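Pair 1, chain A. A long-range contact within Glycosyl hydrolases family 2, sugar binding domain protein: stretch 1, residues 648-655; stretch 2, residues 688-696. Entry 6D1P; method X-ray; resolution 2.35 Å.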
# COMPACT_ATOMS: atom_id res chain seq x y z
N ASN A 648 12.44 -14.82 -44.93
CA ASN A 648 11.79 -15.90 -45.67
C ASN A 648 11.88 -15.71 -47.18
O ASN A 648 11.16 -16.39 -47.92
CB ASN A 648 10.32 -16.01 -45.26
CG ASN A 648 9.59 -14.69 -45.34
OD1 ASN A 648 10.19 -13.66 -45.70
ND2 ASN A 648 8.30 -14.71 -45.03
N CYS A 649 12.72 -14.78 -47.65
CA CYS A 649 12.93 -14.61 -49.08
C CYS A 649 13.87 -15.70 -49.59
O CYS A 649 14.84 -16.04 -48.91
CB CYS A 649 13.52 -13.22 -49.40
SG CYS A 649 12.34 -11.82 -49.30
N PRO A 650 13.62 -16.26 -50.79
CA PRO A 650 14.50 -17.34 -51.29
C PRO A 650 15.95 -16.93 -51.42
O PRO A 650 16.85 -17.75 -51.15
CB PRO A 650 13.88 -17.70 -52.65
CG PRO A 650 12.45 -17.30 -52.53
CD PRO A 650 12.42 -16.08 -51.62
N GLU A 651 16.22 -15.69 -51.82
CA GLU A 651 17.57 -15.18 -52.01
C GLU A 651 17.70 -13.82 -51.35
O GLU A 651 16.79 -13.00 -51.42
CB GLU A 651 17.95 -15.04 -53.48
CG GLU A 651 18.80 -16.17 -54.04
CD GLU A 651 19.23 -15.89 -55.47
OE1 GLU A 651 20.46 -15.91 -55.75
OE2 GLU A 651 18.34 -15.65 -56.32
N VAL A 652 18.86 -13.59 -50.76
CA VAL A 652 19.14 -12.37 -50.03
C VAL A 652 20.56 -11.97 -50.37
O VAL A 652 21.47 -12.80 -50.31
CB VAL A 652 18.99 -12.54 -48.51
CG1 VAL A 652 19.54 -11.32 -47.78
CG2 VAL A 652 17.53 -12.79 -48.15
N GLU A 653 20.75 -10.70 -50.72
CA GLU A 653 22.08 -10.17 -50.94
C GLU A 653 22.42 -9.16 -49.85
O GLU A 653 21.60 -8.29 -49.51
CB GLU A 653 22.19 -9.53 -52.33
CG GLU A 653 23.58 -8.97 -52.59
CD GLU A 653 23.87 -8.71 -54.06
OE1 GLU A 653 25.08 -8.61 -54.38
OE2 GLU A 653 22.90 -8.61 -54.88
N LEU A 654 23.63 -9.28 -49.32
CA LEU A 654 24.14 -8.41 -48.28
C LEU A 654 25.10 -7.41 -48.90
O LEU A 654 25.89 -7.75 -49.78
CB LEU A 654 24.85 -9.21 -47.19
CG LEU A 654 25.17 -8.40 -45.94
CD1 LEU A 654 23.89 -8.10 -45.17
CD2 LEU A 654 26.19 -9.12 -45.06
N PHE A 655 25.04 -6.17 -48.43
CA PHE A 655 25.99 -5.14 -48.82
C PHE A 655 26.58 -4.54 -47.56
O PHE A 655 25.83 -4.21 -46.63
CB PHE A 655 25.34 -4.03 -49.66
CG PHE A 655 24.55 -4.52 -50.84
CD1 PHE A 655 25.12 -4.59 -52.11
CD2 PHE A 655 23.21 -4.86 -50.70
CE1 PHE A 655 24.38 -5.02 -53.20
CE2 PHE A 655 22.46 -5.30 -51.79
CZ PHE A 655 23.05 -5.37 -53.04
N LYS A 688 27.89 0.89 -42.57
CA LYS A 688 26.56 0.71 -43.13
C LYS A 688 26.44 -0.71 -43.67
O LYS A 688 27.33 -1.19 -44.37
CB LYS A 688 26.28 1.73 -44.23
CG LYS A 688 24.82 1.79 -44.64
CD LYS A 688 24.55 3.04 -45.47
CE LYS A 688 23.96 2.68 -46.83
NZ LYS A 688 24.12 3.81 -47.83
N ILE A 689 25.37 -1.39 -43.28
CA ILE A 689 25.11 -2.77 -43.67
C ILE A 689 23.70 -2.80 -44.23
O ILE A 689 22.75 -2.41 -43.55
CB ILE A 689 25.25 -3.74 -42.50
CG1 ILE A 689 26.72 -3.95 -42.15
CG2 ILE A 689 24.59 -5.08 -42.83
CD1 ILE A 689 27.01 -4.00 -40.67
N THR A 690 23.57 -3.22 -45.48
CA THR A 690 22.26 -3.30 -46.10
C THR A 690 22.06 -4.70 -46.66
O THR A 690 23.01 -5.44 -46.90
CB THR A 690 22.09 -2.27 -47.21
OG1 THR A 690 23.00 -2.59 -48.27
CG2 THR A 690 22.36 -0.87 -46.69
N ALA A 691 20.80 -5.02 -46.89
CA ALA A 691 20.40 -6.30 -47.43
C ALA A 691 19.24 -6.11 -48.39
O ALA A 691 18.37 -5.27 -48.17
CB ALA A 691 19.98 -7.29 -46.32
N THR A 692 19.25 -6.91 -49.45
CA THR A 692 18.12 -6.99 -50.36
C THR A 692 17.74 -8.45 -50.54
O THR A 692 18.59 -9.31 -50.81
CB THR A 692 18.45 -6.33 -51.70
OG1 THR A 692 18.74 -4.94 -51.48
CG2 THR A 692 17.26 -6.44 -52.65
N GLY A 693 16.47 -8.74 -50.33
CA GLY A 693 15.93 -10.06 -50.52
C GLY A 693 15.06 -10.03 -51.75
O GLY A 693 14.42 -9.01 -52.06
N TYR A 694 15.04 -11.15 -52.47
CA TYR A 694 14.29 -11.26 -53.70
C TYR A 694 13.25 -12.34 -53.51
O TYR A 694 13.58 -13.46 -53.09
CB TYR A 694 15.22 -11.57 -54.87
CG TYR A 694 16.43 -10.65 -54.94
CD1 TYR A 694 16.39 -9.46 -55.68
CD2 TYR A 694 17.61 -10.97 -54.26
CE1 TYR A 694 17.49 -8.62 -55.75
CE2 TYR A 694 18.72 -10.13 -54.32
CZ TYR A 694 18.66 -8.95 -55.07
OH TYR A 694 19.76 -8.12 -55.13
N ASP A 695 11.99 -12.00 -53.76
CA ASP A 695 10.92 -12.99 -53.89
C ASP A 695 10.24 -12.71 -55.22
O ASP A 695 9.37 -11.84 -55.31
CB ASP A 695 9.94 -12.94 -52.72
CG ASP A 695 8.89 -14.06 -52.80
OD1 ASP A 695 9.27 -15.22 -53.09
OD2 ASP A 695 7.68 -13.78 -52.58
N GLY A 696 10.66 -13.44 -56.25
CA GLY A 696 10.20 -13.16 -57.60
C GLY A 696 10.52 -11.73 -57.96
O GLY A 696 11.70 -11.37 -58.07

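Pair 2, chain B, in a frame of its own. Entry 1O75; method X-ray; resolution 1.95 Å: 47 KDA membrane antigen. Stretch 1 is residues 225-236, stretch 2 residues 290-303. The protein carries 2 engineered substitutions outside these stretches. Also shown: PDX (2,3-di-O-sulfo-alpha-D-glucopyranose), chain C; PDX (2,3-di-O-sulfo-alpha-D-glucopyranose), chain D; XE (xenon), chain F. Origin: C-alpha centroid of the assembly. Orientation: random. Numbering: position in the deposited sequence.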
# COMPACT_ATOMS: atom_id res chain seq x y z
N PHE B 225 14.27 -4.61 -5.89
CA PHE B 225 15.45 -4.77 -6.73
C PHE B 225 16.59 -5.42 -5.95
O PHE B 225 16.91 -5.02 -4.83
CB PHE B 225 15.90 -3.41 -7.27
CG PHE B 225 17.15 -3.48 -8.11
CD1 PHE B 225 17.15 -4.15 -9.33
CD2 PHE B 225 18.34 -2.90 -7.67
CE1 PHE B 225 18.32 -4.24 -10.10
CE2 PHE B 225 19.51 -2.99 -8.43
CZ PHE B 225 19.50 -3.66 -9.64
N GLY B 226 17.20 -6.44 -6.53
CA GLY B 226 18.32 -7.07 -5.86
C GLY B 226 18.08 -8.27 -4.96
O GLY B 226 19.02 -8.98 -4.68
N SER B 227 16.86 -8.50 -4.49
CA SER B 227 16.65 -9.66 -3.64
C SER B 227 16.30 -10.93 -4.44
O SER B 227 15.50 -10.89 -5.37
CB SER B 227 15.52 -9.41 -2.62
OG SER B 227 15.92 -8.45 -1.64
N ASP B 228 16.92 -12.05 -4.09
CA ASP B 228 16.58 -13.33 -4.71
C ASP B 228 15.25 -13.78 -4.13
O ASP B 228 14.43 -14.41 -4.81
CB ASP B 228 17.67 -14.36 -4.38
CG ASP B 228 18.89 -14.18 -5.24
OD1 ASP B 228 18.67 -13.84 -6.42
OD2 ASP B 228 20.02 -14.35 -4.76
N ALA B 229 15.03 -13.45 -2.86
CA ALA B 229 13.80 -13.81 -2.18
C ALA B 229 13.58 -12.84 -1.04
O ALA B 229 14.53 -12.29 -0.49
CB ALA B 229 13.88 -15.26 -1.65
N GLU B 230 12.33 -12.68 -0.65
CA GLU B 230 12.01 -11.75 0.41
C GLU B 230 10.82 -12.24 1.21
O GLU B 230 9.93 -12.90 0.67
CB GLU B 230 11.73 -10.39 -0.23
CG GLU B 230 11.19 -9.34 0.70
CD GLU B 230 9.66 -9.39 0.80
OE1 GLU B 230 9.07 -8.51 1.47
OE2 GLU B 230 9.04 -10.30 0.20
N ALA B 231 10.82 -11.94 2.51
CA ALA B 231 9.71 -12.34 3.37
C ALA B 231 9.12 -11.09 3.98
O ALA B 231 9.85 -10.19 4.40
CB ALA B 231 10.21 -13.28 4.49
N SER B 232 7.79 -11.02 3.98
CA SER B 232 7.07 -9.90 4.54
C SER B 232 6.41 -10.39 5.81
O SER B 232 5.44 -11.16 5.75
CB SER B 232 5.99 -9.41 3.57
OG SER B 232 6.60 -8.70 2.51
N VAL B 233 6.91 -9.95 6.95
CA VAL B 233 6.34 -10.40 8.19
C VAL B 233 5.28 -9.41 8.69
O VAL B 233 5.60 -8.26 8.99
CB VAL B 233 7.46 -10.56 9.27
CG1 VAL B 233 6.87 -11.10 10.57
CG2 VAL B 233 8.56 -11.49 8.74
N MET B 234 4.02 -9.83 8.73
CA MET B 234 2.96 -8.97 9.26
C MET B 234 2.93 -9.26 10.76
O MET B 234 2.98 -10.42 11.17
CB MET B 234 1.62 -9.30 8.62
CG MET B 234 1.55 -8.92 7.15
SD MET B 234 1.26 -7.15 6.95
CE MET B 234 -0.51 -7.09 7.44
N LEU B 235 2.83 -8.22 11.57
CA LEU B 235 2.86 -8.36 13.03
C LEU B 235 1.55 -8.09 13.77
O LEU B 235 0.68 -7.36 13.27
CB LEU B 235 3.94 -7.42 13.58
CG LEU B 235 5.34 -7.62 12.98
CD1 LEU B 235 6.22 -6.45 13.35
CD2 LEU B 235 5.97 -8.92 13.52
N LYS B 236 1.40 -8.68 14.95
CA LYS B 236 0.23 -8.42 15.80
C LYS B 236 0.71 -8.50 17.25
O LYS B 236 1.85 -8.89 17.52
CB LYS B 236 -0.92 -9.41 15.53
CG LYS B 236 -0.64 -10.86 15.93
CD LYS B 236 -1.83 -11.77 15.55
CE LYS B 236 -1.65 -13.18 16.12
NZ LYS B 236 -2.78 -14.05 15.73
N ARG B 290 0.48 2.60 8.24
CA ARG B 290 -0.37 1.84 9.14
C ARG B 290 -0.26 0.32 9.08
O ARG B 290 -0.73 -0.36 9.99
CB ARG B 290 -1.82 2.25 8.89
CG ARG B 290 -2.09 3.72 9.22
CD ARG B 290 -3.21 4.22 8.36
NE ARG B 290 -3.78 5.47 8.87
CZ ARG B 290 -4.36 5.59 10.05
NH1 ARG B 290 -4.45 4.54 10.87
NH2 ARG B 290 -4.89 6.75 10.40
N VAL B 291 0.36 -0.22 8.03
CA VAL B 291 0.49 -1.67 7.91
C VAL B 291 1.69 -2.14 8.73
O VAL B 291 2.83 -1.77 8.45
CB VAL B 291 0.67 -2.07 6.44
CG1 VAL B 291 0.69 -3.59 6.29
CG2 VAL B 291 -0.47 -1.48 5.62
N PRO B 292 1.45 -2.96 9.77
CA PRO B 292 2.50 -3.48 10.66
C PRO B 292 3.35 -4.56 10.00
O PRO B 292 3.31 -5.73 10.38
CB PRO B 292 1.69 -3.98 11.86
CG PRO B 292 0.47 -4.57 11.20
CD PRO B 292 0.14 -3.56 10.08
N ARG B 293 4.12 -4.15 9.00
CA ARG B 293 4.92 -5.08 8.24
C ARG B 293 6.42 -4.79 8.30
O ARG B 293 6.84 -3.63 8.32
CB ARG B 293 4.44 -5.04 6.79
CG ARG B 293 5.30 -5.74 5.75
CD ARG B 293 4.63 -5.63 4.37
NE ARG B 293 4.37 -4.23 4.05
CZ ARG B 293 3.29 -3.76 3.43
NH1 ARG B 293 2.32 -4.57 3.04
NH2 ARG B 293 3.18 -2.45 3.23
N ILE B 294 7.22 -5.84 8.36
CA ILE B 294 8.67 -5.69 8.31
C ILE B 294 9.10 -6.69 7.26
O ILE B 294 8.69 -7.85 7.31
CB ILE B 294 9.35 -5.98 9.64
CG1 ILE B 294 8.92 -4.90 10.65
CG2 ILE B 294 10.88 -5.94 9.47
CD1 ILE B 294 9.73 -4.89 11.88
N SER B 295 9.87 -6.23 6.27
CA SER B 295 10.32 -7.12 5.20
C SER B 295 11.82 -7.43 5.32
O SER B 295 12.62 -6.57 5.68
CB SER B 295 10.02 -6.48 3.85
OG SER B 295 8.62 -6.26 3.74
N CYS B 296 12.16 -8.68 5.02
CA CYS B 296 13.54 -9.18 5.11
C CYS B 296 13.85 -9.83 3.78
O CYS B 296 13.07 -10.65 3.32
CB CYS B 296 13.64 -10.27 6.19
SG CYS B 296 13.15 -9.71 7.79
N GLY B 297 14.97 -9.47 3.18
CA GLY B 297 15.33 -10.07 1.91
C GLY B 297 16.72 -10.66 1.92
O GLY B 297 17.51 -10.41 2.83
N ILE B 298 17.04 -11.42 0.88
CA ILE B 298 18.36 -12.01 0.82
C ILE B 298 18.79 -12.13 -0.64
O ILE B 298 17.97 -12.29 -1.53
CB ILE B 298 18.37 -13.40 1.50
CG1 ILE B 298 19.81 -13.91 1.66
CG2 ILE B 298 17.54 -14.42 0.66
CD1 ILE B 298 19.88 -15.24 2.43
N ASN B 299 20.09 -11.99 -0.87
CA ASN B 299 20.63 -12.20 -2.21
C ASN B 299 21.73 -13.22 -1.97
O ASN B 299 22.71 -12.93 -1.30
CB ASN B 299 21.24 -10.94 -2.81
CG ASN B 299 21.76 -11.17 -4.22
OD1 ASN B 299 22.71 -11.94 -4.41
ND2 ASN B 299 21.14 -10.53 -5.21
N TYR B 300 21.56 -14.43 -2.50
CA TYR B 300 22.52 -15.50 -2.26
C TYR B 300 23.95 -15.16 -2.66
O TYR B 300 24.89 -15.78 -2.19
CB TYR B 300 22.06 -16.77 -2.97
CG TYR B 300 20.63 -17.15 -2.60
CD1 TYR B 300 19.71 -17.51 -3.60
CD2 TYR B 300 20.20 -17.16 -1.26
CE1 TYR B 300 18.40 -17.86 -3.27
CE2 TYR B 300 18.90 -17.51 -0.92
CZ TYR B 300 18.00 -17.86 -1.93
OH TYR B 300 16.72 -18.23 -1.61
N GLY B 301 24.10 -14.16 -3.52
CA GLY B 301 25.44 -13.80 -3.98
C GLY B 301 26.19 -12.77 -3.16
O GLY B 301 27.33 -12.47 -3.47
N PHE B 302 25.57 -12.22 -2.11
CA PHE B 302 26.26 -11.23 -1.29
C PHE B 302 27.29 -11.93 -0.43
O PHE B 302 27.07 -13.05 0.03
CB PHE B 302 25.29 -10.48 -0.37
CG PHE B 302 24.32 -9.56 -1.08
CD1 PHE B 302 24.39 -9.34 -2.46
CD2 PHE B 302 23.33 -8.89 -0.35
CE1 PHE B 302 23.49 -8.46 -3.10
CE2 PHE B 302 22.44 -8.02 -0.97
CZ PHE B 302 22.52 -7.80 -2.35
N ASP B 303 28.42 -11.29 -0.18
CA ASP B 303 29.44 -11.93 0.64
C ASP B 303 28.96 -12.29 2.04
O ASP B 303 29.35 -13.33 2.59
CB ASP B 303 30.69 -11.06 0.76
CG ASP B 303 31.39 -10.84 -0.57
OD1 ASP B 303 31.21 -11.66 -1.50
OD2 ASP B 303 32.13 -9.85 -0.67
C1 PDX C . 0.92 0.91 1.79
C2 PDX C . 1.21 2.01 2.80
C3 PDX C . 0.05 2.99 2.85
C4 PDX C . -0.32 3.54 1.47
C5 PDX C . -0.59 2.38 0.53
C6 PDX C . -0.89 2.79 -0.87
O2 PDX C . 1.42 1.38 4.08
O3 PDX C . 0.44 4.10 3.68
O4 PDX C . -1.44 4.46 1.54
O5 PDX C . 0.58 1.46 0.49
O6 PDX C . 0.01 2.11 -1.78
O1S PDX C . 2.70 1.16 6.00
O2S PDX C . 3.51 2.67 4.33
O3S PDX C . 3.56 0.25 3.90
O1X PDX C . 0.42 5.64 5.38
O2X PDX C . -0.56 3.48 5.65
O3X PDX C . -1.68 5.13 4.30
S PDX C . 2.76 1.42 4.68
S' PDX C . -0.41 4.56 4.83
C1 PDX D . -1.63 -3.91 3.01
C2 PDX D . -2.92 -3.24 3.54
C3 PDX D . -3.55 -2.36 2.45
C4 PDX D . -2.54 -1.34 1.87
C5 PDX D . -1.24 -2.05 1.47
C6 PDX D . -0.15 -1.06 1.15
O1 PDX D . -1.98 -4.75 1.92
O2 PDX D . -3.88 -4.24 3.95
O3 PDX D . -4.67 -1.62 3.01
O4 PDX D . -3.18 -0.54 0.85
O5 PDX D . -0.71 -2.87 2.57
O6 PDX D . -0.11 0.01 2.14
O1S PDX D . -5.01 -5.36 5.68
O2S PDX D . -2.61 -5.02 5.95
O3S PDX D . -4.17 -3.22 6.20
O1X PDX D . -5.95 -0.96 1.25
O2X PDX D . -6.66 -2.86 2.55
O3X PDX D . -6.78 -0.69 3.51
S PDX D . -4.05 -4.45 5.43
S' PDX D . -6.11 -1.59 2.60
XE XE F . 15.08 -13.29 4.08

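Both pairs are two antiparallel beta strands joined by backbone hydrogen bonds. The strand axes make an angle of 163° in pair 1 and 164° in pair 2, with closest approaches of 4.4 and 4.5 Å. The N, CA and C atoms of 14 central residues superpose with an RMSD of 0.5 Å.

The register is the same. A:Glu653 and A:Thr692 form a hydrogen-bonded pair, with A:Glu653 N to A:Thr692 O at 2.6 Å. The matched residues are B:Ala231 and B:Cys296, with B:Ala231 N to B:Cys296 O at 2.7 Å. One step on, A:Phe655 N bonds A:Thr690 O at 2.6 Å, and B:Val233 N bonds B:Ile294 O at 2.8 Å.

One face carries A:Val652, A:Leu654 and A:Ala691 in pair 1. It is apolar. A:Leu654 CD1 lies 4.2 Å from A:Ala691 CB, and A:Val652 CG1 lies 4.3 Å from the same A:Ala691 CB. The matched residues in pair 2 are B:Glu230, B:Ser232 and B:Ser295, all polar. B:Ser232 OG donates to B:Glu230 OE1 at 2.7 Å within its own strand. B:Ser295 OG lies 3.2 Å from B:Glu230 OE1 across the strands. Small polar groups gathered round a carboxylate thus replace aliphatic packing.

A:Gly693 and B:Gly297 match on this face. Both lack a side chain where space is short. A CB on A:Gly693 would sit 3.1 Å from A:Cys649 SG, which is tight. A CB on B:Gly297 would sit 2.6 Å from B:Ser227 OG, a clash. A:Cys649 and B:Ser227 are themselves matched, so a sulfur and a hydroxyl crowd the same spot.

The other face differs in bulk. Pair 1 has A:Glu651, A:Glu653, A:Phe655, A:Thr690, A:Thr692 and A:Tyr694. A:Tyr694 OH gives A:Glu653 OE2 a weak hydrogen bond at 3.2 Å. A:Thr692 OG1 lies at the edge of the A:Phe655 ring, 3.8 Å from A:Phe655 CE2. Pair 2 has the buried residues B:Ala229, B:Ala231, B:Val233, B:Ile294, B:Cys296 and B:Ile298. B:Ala229 CB meets B:Ile298 CG2 at 4.4 Å, where pair 1 sets A:Glu651 CB 4.2 Å from A:Tyr694 CD2.

A:Pro650 matches B:Asp228. A:Pro650 CD packs 3.2 Å from A:Tyr694 O. The backbone B:Asp228 N instead bonds B:Ile298 O at 2.8 Å, a bond that proline, lacking an amide hydrogen, cannot make.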